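Local coordinates for predicted ATPase involved in replication control, Cdc46/Mcm family (Methanopyrus kandleri AV19, PDB 3F8T), which is an MCM homolog that probably binds ATP and single-stranded DNA and may act as a helicase in DNA replication, at residues Asn236-His241 against His462-Leu467; Ala218-Lys223 against Ala479-Asp484; Glu109-Met114 against Gly165-Ala170. The protein carries 2 engineered substitutions. One frame throughout, in Å; residues are numbered along the deposited sequence.

Interaction 1 of 3, residues Asn236-His241 against His462-Leu467; sequences NSERLH and HARMRL
Glu238 and Arg464 meet in a single buried salt bridge. Arg464 NH1 donates to Glu238 OE1 at 3.0 Å, and the N-H...O angle of 168° makes the bond nearly straight. The oxygen lies in the guanidinium plane, at its edge, and takes the hydrogen with its anti lone pair. The carboxylate and guanidinium planes stand 78° apart. The bridge has one bond and is not bidentate, because Arg464 NH2 stays 4.0 Å from Glu238 OE1 and Glu238 OE2 is turned to Lys460. A bend at chi3 (-89°) of Arg464, with another at chi2 of Glu238, brings NH1 to OE1.

That bond is the tight part. Around it the contact is loose: the CA atoms of the two residues are 11.4 Å apart, and only 89 Å² is buried between the segments. The exposed side of the loop lies at Asn236 and Ser237, where Arg457, about two turns back on the helix from Arg464, holds Ser237 O.

Both charged groups have second partners: Glu238 OE2 makes a salt bridge with Lys460, and Arg464 NE donates to the carbonyl of Phe230. Helix 449-465 ends here in a Schellman motif, with Leu467 at the C-prime position. Its last turn lies against helices 219-229, 396-409 and 473-489. Residues 236-241 lead into strand 242-245 of the parallel sheet, so the bridge ties the lid to the P-loop domain.

Interaction 2 of 3, residues Ala218-Lys223 against Ala479-Asp484; sequences AEEVGK and AAELVD
Glu220 and Glu481 bring their carboxylates together from opposite directions, between two crossing helices. The chain of Glu220 starts at a CB that points neither at the other helix nor away from it. Its CG lies beside the backbone N, and a bend at chi2 (-66°) swings the end across. CD comes 3.6 Å from Glu481 OE2. OE1 does the closest touching: it lies 2.9 Å from Glu481 OE1 and 3.1 Å from Glu481 OE2. OE2 of Glu220 is farther back, 3.7 Å from Glu481 OE1. The two carboxylate planes are nearly perpendicular, 83° apart, and one oxygen of Glu220 lies close to both oxygens of Glu481.

These are two acceptors and like charges. The approach would be costly if both were ionised, so one of the pair may hold a proton more readily than usual. Lys223 may offset some of the charge. Its NZ is 4.0 Å from Glu220 OE2 and 4.8 Å from Glu481 OE1, too far for a close ion pair with either.

Beside the carboxylates, Leu482 CD2 packs 3.3 Å from Glu220 OE1 and 3.9 Å from Lys223 CB. With an alanine in place of Glu220, a gap would probably open beside Leu482 CD2, and the Glu481 carboxylate would be freer to turn.

Segments 219-223 and 479-484 of helices 219-229 and 473-489 cross at -122°. On the P-loop side, helix 204-212 packs on Lys223 through Leu205 and Ala209, and its Arg210 pairs with Glu219. On the lid side, Ala479 and Val483 face helix 449-465, while Ala480 and Val483 pack on Trp426 of helix 417-439. Asp484 also bridges to Arg430 of helix 417-439.

Interaction 3 of 3, residues Glu109-Met114 against Gly165-Ala170; sequences ERIRPM and GIVRSA
Val167 sits with its side chain against the backbone of the turn at Ile111-Met114. Its CB lies 3.5 Å from Met114 O. CG1 is anti to the backbone N (chi1 -180°) and comes 3.7 Å from Ile111 O. CG2 lies beside the N and approaches Met114 CB at 4.3 Å. The branched end of Val167 therefore meets two carbonyl oxygens as well as carbon.

Ile111 has a less relaxed conformation. Its CG1 is in the crowded position between the backbone N and the carbonyl carbon (chi1 70°), and chi2 (141°) is away from the usual staggered values. Together these torsions carry CD1 to Val167 CG1 at 4.2 Å and to Ala170 O at 3.6 Å. The same side chain also packs on Ile119 and Ile121 of strand 118-130.

Met114 is coiled, with all three torsions bent the same way. Of its side chain, CB comes nearest Val167, while the end leads away. The residue also packs on Phe105 and Ile119. The turn itself is closed by Met114 N to Ile111 O.

Ser169 and Ala170 both have positive phi, in the tight turn from strand 160-168 to strand 171-174. One water spans the gap near this turn. It donates to Arg112 O at 3.2 Å and accepts from Ala170 N at 2.9 Å. Val167 also has backbone hydrogen bonds to Gly116 and Ala117, so the strand pairs just past Met114.

The chemistry is that of an apolar side chain packed against the carbonyls of a turn, in the OB-fold region. Van der Waals contact of the methyl groups makes up the inner part, with no direct hydrogen bond between the segments. At the rim, a bridging water joins the two backbones.

Interaction 3 closes first along the chain and lies within the OB-fold region. Interactions 1 and 2 come later, with interaction 1 nested inside the loop closed by interaction 2; both join the P-loop domain to the AAA-lid domain. Their centres are 14 Å apart and their nearest atoms about 6 Å. Interaction 2 uses helices 219-229 and 473-489; interaction 1 uses the loop after helix 219-229 and the end of helix 449-465, which packs on both those helices. Interaction 3 lies across the chain's centre, about 39 Å from interaction 1 and 48 Å from interaction 2, between centres. The lid thus meets the P-loop domain at two nearby places, while the OB-fold contact is separate.

Interaction 1 of 3, residues Asn236-His241 against His462-Leu467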
loop_
_atom_site.group_PDB
_atom_site.type_symbol
_atom_site.label_atom_id
_atom_site.label_comp_id
_atom_site.label_asym_id
_atom_site.label_seq_id
_atom_site.Cartn_x
_atom_site.Cartn_y
_atom_site.Cartn_z
ATOM N N ASN A 236 3.093 -9.198 -8.694
ATOM C CA ASN A 236 2.638 -8.423 -9.845
ATOM C C ASN A 236 1.413 -8.981 -10.570
ATOM O O ASN A 236 0.457 -8.253 -10.868
ATOM C CB ASN A 236 3.831 -8.223 -10.805
ATOM C CG ASN A 236 3.409 -8.041 -12.255
ATOM O OD1 ASN A 236 2.635 -7.141 -12.591
ATOM N ND2 ASN A 236 3.936 -8.897 -13.126
ATOM N N SER A 237 1.442 -10.282 -10.822
ATOM C CA SER A 237 0.432 -10.949 -11.629
ATOM C C SER A 237 -0.900 -11.200 -10.898
ATOM O O SER A 237 -1.806 -11.775 -11.492
ATOM C CB SER A 237 1.009 -12.283 -12.113
ATOM O OG SER A 237 1.450 -13.045 -10.994
ATOM N N GLU A 238 -1.014 -10.760 -9.636
ATOM C CA GLU A 238 -2.164 -11.080 -8.750
ATOM C C GLU A 238 -3.291 -10.056 -8.761
ATOM O O GLU A 238 -4.451 -10.392 -8.480
ATOM C CB GLU A 238 -1.713 -11.166 -7.289
ATOM C CG GLU A 238 -0.625 -12.160 -7.018
ATOM C CD GLU A 238 -1.130 -13.553 -7.146
ATOM O OE1 GLU A 238 -1.807 -14.003 -6.205
ATOM O OE2 GLU A 238 -0.879 -14.180 -8.203
ATOM N N ARG A 239 -2.925 -8.806 -9.032
ATOM C CA ARG A 239 -3.820 -7.676 -8.836
ATOM C C ARG A 239 -4.876 -7.613 -9.938
ATOM O O ARG A 239 -4.562 -7.859 -11.107
ATOM C CB ARG A 239 -2.994 -6.387 -8.788
ATOM C CG ARG A 239 -2.067 -6.332 -7.561
ATOM C CD ARG A 239 -1.273 -5.045 -7.503
ATOM N NE ARG A 239 -0.320 -4.912 -8.601
ATOM C CZ ARG A 239 0.879 -5.489 -8.630
ATOM N NH1 ARG A 239 1.302 -6.268 -7.624
ATOM N NH2 ARG A 239 1.659 -5.288 -9.674
ATOM N N LEU A 240 -6.109 -7.270 -9.554
ATOM C CA LEU A 240 -7.231 -7.173 -10.482
ATOM C C LEU A 240 -7.549 -5.733 -10.814
ATOM O O LEU A 240 -7.534 -4.866 -9.937
ATOM C CB LEU A 240 -8.493 -7.839 -9.910
ATOM C CG LEU A 240 -8.537 -9.373 -9.894
ATOM C CD1 LEU A 240 -9.404 -9.863 -8.757
ATOM C CD2 LEU A 240 -9.055 -9.894 -11.215
ATOM N N HIS A 241 -7.867 -5.491 -12.083
ATOM C CA HIS A 241 -8.238 -4.156 -12.556
ATOM C C HIS A 241 -9.652 -4.194 -13.095
ATOM O O HIS A 241 -10.000 -5.077 -13.894
ATOM C CB HIS A 241 -7.245 -3.678 -13.614
ATOM C CG HIS A 241 -5.809 -3.822 -13.186
ATOM N ND1 HIS A 241 -5.294 -3.149 -12.098
ATOM C CD2 HIS A 241 -4.798 -4.580 -13.672
ATOM C CE1 HIS A 241 -4.021 -3.474 -11.942
ATOM N NE2 HIS A 241 -3.696 -4.347 -12.877
ATOM N N HIS A 462 -10.609 -14.924 -4.105
ATOM C CA HIS A 462 -11.641 -15.559 -3.307
ATOM C C HIS A 462 -11.024 -16.506 -2.256
ATOM O O HIS A 462 -11.527 -16.609 -1.136
ATOM C CB HIS A 462 -12.685 -16.277 -4.159
ATOM C CG HIS A 462 -13.819 -16.821 -3.347
ATOM N ND1 HIS A 462 -14.747 -16.008 -2.730
ATOM C CD2 HIS A 462 -14.137 -18.088 -2.996
ATOM C CE1 HIS A 462 -15.609 -16.753 -2.058
ATOM N NE2 HIS A 462 -15.260 -18.018 -2.201
ATOM N N ALA A 463 -9.930 -17.183 -2.607
ATOM C CA ALA A 463 -9.247 -18.037 -1.624
ATOM C C ALA A 463 -8.695 -17.183 -0.468
ATOM O O ALA A 463 -8.803 -17.567 0.703
ATOM C CB ALA A 463 -8.146 -18.878 -2.290
ATOM N N ARG A 464 -8.132 -16.012 -0.774
ATOM C CA ARG A 464 -7.717 -15.086 0.303
ATOM C C ARG A 464 -8.892 -14.704 1.209
ATOM O O ARG A 464 -8.752 -14.602 2.439
ATOM C CB ARG A 464 -7.048 -13.822 -0.271
ATOM C CG ARG A 464 -5.734 -14.135 -0.979
ATOM C CD ARG A 464 -4.872 -12.907 -1.295
ATOM N NE ARG A 464 -5.264 -12.424 -2.598
ATOM C CZ ARG A 464 -4.645 -12.684 -3.733
ATOM N NH1 ARG A 464 -3.517 -13.383 -3.775
ATOM N NH2 ARG A 464 -5.153 -12.193 -4.833
ATOM N N MET A 465 -10.059 -14.506 0.590
ATOM C CA MET A 465 -11.283 -14.128 1.301
ATOM C C MET A 465 -11.763 -15.217 2.261
ATOM O O MET A 465 -12.509 -14.932 3.215
ATOM C CB MET A 465 -12.373 -13.839 0.275
ATOM C CG MET A 465 -13.462 -12.924 0.725
ATOM S SD MET A 465 -14.528 -12.634 -0.711
ATOM C CE MET A 465 -13.989 -11.050 -1.282
ATOM N N ARG A 466 -11.353 -16.458 1.994
ATOM C CA ARG A 466 -11.665 -17.607 2.850
ATOM C C ARG A 466 -10.510 -17.886 3.802
ATOM O O ARG A 466 -10.499 -18.927 4.483
ATOM C CB ARG A 466 -11.878 -18.868 1.997
ATOM C CG ARG A 466 -13.101 -18.898 1.112
ATOM C CD ARG A 466 -13.308 -20.297 0.508
ATOM N NE ARG A 466 -12.204 -20.708 -0.368
ATOM C CZ ARG A 466 -11.238 -21.558 -0.024
ATOM N NH1 ARG A 466 -11.237 -22.124 1.179
ATOM N NH2 ARG A 466 -10.272 -21.849 -0.884
ATOM N N LEU A 467 -9.545 -16.966 3.839
ATOM C CA LEU A 467 -8.304 -17.110 4.604
ATOM C C LEU A 467 -7.581 -18.408 4.246
ATOM O O LEU A 467 -7.081 -19.122 5.121
ATOM C CB LEU A 467 -8.578 -17.031 6.126
ATOM C CG LEU A 467 -9.271 -15.779 6.678
ATOM C CD1 LEU A 467 -9.476 -15.935 8.186
ATOM C CD2 LEU A 467 -8.448 -14.514 6.387
#

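Interaction 2 of 3, residues Ala218-Lys223 against Ala479-Asp484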
loop_
_atom_site.group_PDB
_atom_site.type_symbol
_atom_site.label_atom_id
_atom_site.label_comp_id
_atom_site.label_asym_id
_atom_site.label_seq_id
_atom_site.Cartn_x
_atom_site.Cartn_y
_atom_site.Cartn_z
ATOM N N ALA A 218 -27.101 -4.721 -8.239
ATOM C CA ALA A 218 -25.643 -4.516 -8.237
ATOM C C ALA A 218 -24.825 -5.673 -7.626
ATOM O O ALA A 218 -23.694 -5.465 -7.186
ATOM C CB ALA A 218 -25.288 -3.181 -7.557
ATOM N N GLU A 219 -25.402 -6.878 -7.612
ATOM C CA GLU A 219 -24.784 -8.077 -7.008
ATOM C C GLU A 219 -23.429 -8.484 -7.599
ATOM O O GLU A 219 -22.454 -8.636 -6.870
ATOM C CB GLU A 219 -25.750 -9.262 -7.090
ATOM C CG GLU A 219 -25.175 -10.602 -6.625
ATOM C CD GLU A 219 -24.860 -10.649 -5.132
ATOM O OE1 GLU A 219 -23.917 -9.953 -4.673
ATOM O OE2 GLU A 219 -25.544 -11.407 -4.413
ATOM N N GLU A 220 -23.389 -8.673 -8.915
ATOM C CA GLU A 220 -22.168 -9.039 -9.629
ATOM C C GLU A 220 -21.114 -7.948 -9.508
ATOM O O GLU A 220 -19.933 -8.234 -9.314
ATOM C CB GLU A 220 -22.486 -9.294 -11.097
ATOM C CG GLU A 220 -23.562 -10.352 -11.274
ATOM C CD GLU A 220 -23.076 -11.691 -10.796
ATOM O OE1 GLU A 220 -22.045 -12.150 -11.328
ATOM O OE2 GLU A 220 -23.705 -12.270 -9.881
ATOM N N VAL A 221 -21.556 -6.700 -9.625
ATOM C CA VAL A 221 -20.666 -5.559 -9.507
ATOM C C VAL A 221 -19.997 -5.586 -8.124
ATOM O O VAL A 221 -18.770 -5.500 -8.031
ATOM C CB VAL A 221 -21.414 -4.231 -9.752
ATOM C CG1 VAL A 221 -20.511 -3.054 -9.469
ATOM C CG2 VAL A 221 -21.945 -4.187 -11.193
ATOM N N GLY A 222 -20.802 -5.725 -7.066
ATOM C CA GLY A 222 -20.271 -5.831 -5.691
ATOM C C GLY A 222 -19.255 -6.957 -5.543
ATOM O O GLY A 222 -18.226 -6.789 -4.880
ATOM N N LYS A 223 -19.549 -8.114 -6.136
ATOM C CA LYS A 223 -18.649 -9.275 -6.034
ATOM C C LYS A 223 -17.319 -8.992 -6.723
ATOM O O LYS A 223 -16.270 -9.301 -6.194
ATOM C CB LYS A 223 -19.306 -10.521 -6.622
ATOM C CG LYS A 223 -20.476 -11.074 -5.769
ATOM C CD LYS A 223 -21.046 -12.289 -6.451
ATOM C CE LYS A 223 -22.132 -12.919 -5.574
ATOM N NZ LYS A 223 -22.822 -13.998 -6.345
ATOM N N ALA A 479 -15.105 -17.210 -9.688
ATOM C CA ALA A 479 -14.319 -16.394 -10.625
ATOM C C ALA A 479 -14.847 -16.477 -12.079
ATOM O O ALA A 479 -15.060 -15.453 -12.745
ATOM C CB ALA A 479 -12.868 -16.824 -10.558
ATOM N N ALA A 480 -15.069 -17.697 -12.554
ATOM C CA ALA A 480 -15.521 -17.926 -13.926
ATOM C C ALA A 480 -16.898 -17.333 -14.180
ATOM O O ALA A 480 -17.139 -16.779 -15.250
ATOM C CB ALA A 480 -15.539 -19.425 -14.229
ATOM N N GLU A 481 -17.798 -17.441 -13.202
ATOM C CA GLU A 481 -19.137 -16.837 -13.317
ATOM C C GLU A 481 -19.042 -15.323 -13.514
ATOM O O GLU A 481 -19.787 -14.748 -14.300
ATOM C CB GLU A 481 -19.982 -17.161 -12.083
ATOM C CG GLU A 481 -21.480 -16.858 -12.230
ATOM C CD GLU A 481 -21.876 -15.437 -11.822
ATOM O OE1 GLU A 481 -21.296 -14.879 -10.853
ATOM O OE2 GLU A 481 -22.791 -14.880 -12.473
ATOM N N LEU A 482 -18.111 -14.676 -12.816
ATOM C CA LEU A 482 -17.932 -13.225 -12.979
ATOM C C LEU A 482 -17.346 -12.839 -14.320
ATOM O O LEU A 482 -17.777 -11.853 -14.913
ATOM C CB LEU A 482 -17.062 -12.646 -11.860
ATOM C CG LEU A 482 -17.667 -12.730 -10.454
ATOM C CD1 LEU A 482 -16.622 -12.323 -9.420
ATOM C CD2 LEU A 482 -18.950 -11.909 -10.289
ATOM N N VAL A 483 -16.358 -13.598 -14.800
ATOM C CA VAL A 483 -15.768 -13.315 -16.109
ATOM C C VAL A 483 -16.831 -13.542 -17.190
ATOM O O VAL A 483 -17.023 -12.688 -18.062
ATOM C CB VAL A 483 -14.457 -14.128 -16.380
ATOM C CG1 VAL A 483 -13.969 -13.929 -17.833
ATOM C CG2 VAL A 483 -13.358 -13.697 -15.422
ATOM N N ASP A 484 -17.543 -14.663 -17.098
ATOM C CA ASP A 484 -18.658 -14.955 -18.023
ATOM C C ASP A 484 -19.739 -13.869 -18.041
ATOM O O ASP A 484 -20.229 -13.473 -19.116
ATOM C CB ASP A 484 -19.294 -16.301 -17.689
ATOM C CG ASP A 484 -18.457 -17.469 -18.154
ATOM O OD1 ASP A 484 -17.629 -17.299 -19.073
ATOM O OD2 ASP A 484 -18.625 -18.562 -17.591
#

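Interaction 3 of 3, residues Glu109-Met114 against Gly165-Ala170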
loop_
_atom_site.group_PDB
_atom_site.type_symbol
_atom_site.label_atom_id
_atom_site.label_comp_id
_atom_site.label_asym_id
_atom_site.label_seq_id
_atom_site.Cartn_x
_atom_site.Cartn_y
_atom_site.Cartn_z
ATOM N N GLU A 109 1.417 11.234 15.687
ATOM C CA GLU A 109 0.524 11.786 14.683
ATOM C C GLU A 109 0.708 13.286 14.461
ATOM O O GLU A 109 0.323 13.805 13.409
ATOM C CB GLU A 109 -0.926 11.445 15.040
ATOM C CG GLU A 109 -1.202 9.944 15.026
ATOM C CD GLU A 109 -2.668 9.603 15.235
ATOM O OE1 GLU A 109 -3.529 10.480 14.990
ATOM O OE2 GLU A 109 -2.953 8.451 15.639
ATOM N N ARG A 110 1.290 13.974 15.450
ATOM C CA ARG A 110 1.567 15.414 15.380
ATOM C C ARG A 110 2.951 15.710 15.956
ATOM O O ARG A 110 3.120 15.696 17.164
ATOM C CB ARG A 110 0.504 16.227 16.147
ATOM C CG ARG A 110 -0.871 16.271 15.489
ATOM C CD ARG A 110 -0.790 16.800 14.061
ATOM N NE ARG A 110 -1.992 16.468 13.298
ATOM C CZ ARG A 110 -3.011 17.299 13.120
ATOM N NH1 ARG A 110 -2.971 18.522 13.638
ATOM N NH2 ARG A 110 -4.069 16.913 12.421
ATOM N N ILE A 111 3.936 15.982 15.102
ATOM C CA ILE A 111 5.339 16.060 15.570
ATOM C C ILE A 111 5.755 17.387 16.231
ATOM O O ILE A 111 6.676 17.418 17.044
ATOM C CB ILE A 111 6.379 15.703 14.465
ATOM C CG1 ILE A 111 6.438 16.785 13.378
ATOM C CG2 ILE A 111 6.098 14.314 13.868
ATOM C CD1 ILE A 111 7.869 17.064 12.872
ATOM N N ARG A 112 5.091 18.482 15.878
ATOM C CA ARG A 112 5.540 19.810 16.338
ATOM C C ARG A 112 5.586 19.957 17.871
ATOM O O ARG A 112 6.562 20.489 18.405
ATOM C CB ARG A 112 4.695 20.920 15.686
ATOM C CG ARG A 112 5.284 22.319 15.799
ATOM C CD ARG A 112 4.629 23.269 14.808
ATOM N NE ARG A 112 4.935 24.667 15.104
ATOM C CZ ARG A 112 4.863 25.663 14.222
ATOM N NH1 ARG A 112 4.512 25.432 12.961
ATOM N NH2 ARG A 112 5.160 26.901 14.599
ATOM N N PRO A 113 4.547 19.483 18.588
ATOM C CA PRO A 113 4.600 19.597 20.050
ATOM C C PRO A 113 5.703 18.751 20.674
ATOM O O PRO A 113 6.033 18.958 21.847
ATOM C CB PRO A 113 3.232 19.065 20.498
ATOM C CG PRO A 113 2.359 19.182 19.286
ATOM C CD PRO A 113 3.282 18.867 18.153
ATOM N N MET A 114 6.265 17.820 19.895
ATOM C CA MET A 114 7.321 16.926 20.378
ATOM C C MET A 114 8.730 17.472 20.143
ATOM O O MET A 114 9.688 16.698 20.125
ATOM C CB MET A 114 7.212 15.522 19.743
ATOM C CG MET A 114 5.888 14.788 19.967
ATOM S SD MET A 114 5.490 14.507 21.692
ATOM C CE MET A 114 6.699 13.263 22.143
ATOM N N GLY A 165 13.792 9.140 15.084
ATOM C CA GLY A 165 14.567 10.357 15.016
ATOM C C GLY A 165 14.319 11.309 16.158
ATOM O O GLY A 165 13.525 11.044 17.039
ATOM N N ILE A 166 15.004 12.442 16.112
ATOM C CA ILE A 166 14.793 13.492 17.092
ATOM C C ILE A 166 14.199 14.729 16.374
ATOM O O ILE A 166 14.698 15.151 15.333
ATOM C CB ILE A 166 16.103 13.817 17.854
ATOM C CG1 ILE A 166 16.524 12.611 18.727
ATOM C CG2 ILE A 166 15.890 15.028 18.760
ATOM C CD1 ILE A 166 17.977 12.686 19.229
ATOM N N VAL A 167 13.125 15.274 16.929
ATOM C CA VAL A 167 12.428 16.419 16.337
ATOM C C VAL A 167 13.213 17.691 16.629
ATOM O O VAL A 167 13.571 17.945 17.774
ATOM C CB VAL A 167 11.008 16.572 16.915
ATOM C CG1 VAL A 167 10.269 17.771 16.284
ATOM C CG2 VAL A 167 10.215 15.301 16.721
ATOM N N ARG A 168 13.496 18.473 15.587
ATOM C CA ARG A 168 14.132 19.770 15.737
ATOM C C ARG A 168 13.434 20.778 14.832
ATOM O O ARG A 168 13.564 20.718 13.601
ATOM C CB ARG A 168 15.628 19.686 15.412
ATOM C CG ARG A 168 16.410 18.838 16.408
ATOM C CD ARG A 168 17.907 19.046 16.297
ATOM N NE ARG A 168 18.634 18.316 17.339
ATOM C CZ ARG A 168 18.990 17.032 17.259
ATOM N NH1 ARG A 168 18.669 16.300 16.190
ATOM N NH2 ARG A 168 19.654 16.473 18.265
ATOM N N SER A 169 12.672 21.677 15.456
ATOM C CA SER A 169 11.906 22.722 14.764
ATOM C C SER A 169 11.093 22.186 13.583
ATOM O O SER A 169 11.385 22.486 12.418
ATOM C CB SER A 169 12.816 23.879 14.337
ATOM O OG SER A 169 13.484 24.436 15.464
ATOM N N ALA A 170 10.082 21.383 13.903
ATOM C CA ALA A 170 9.147 20.835 12.913
ATOM C C ALA A 170 9.793 19.973 11.819
ATOM O O ALA A 170 9.162 19.714 10.786
ATOM C CB ALA A 170 8.272 21.961 12.290
HETATM O O HOH W 1 9.081 21.092 16.573
#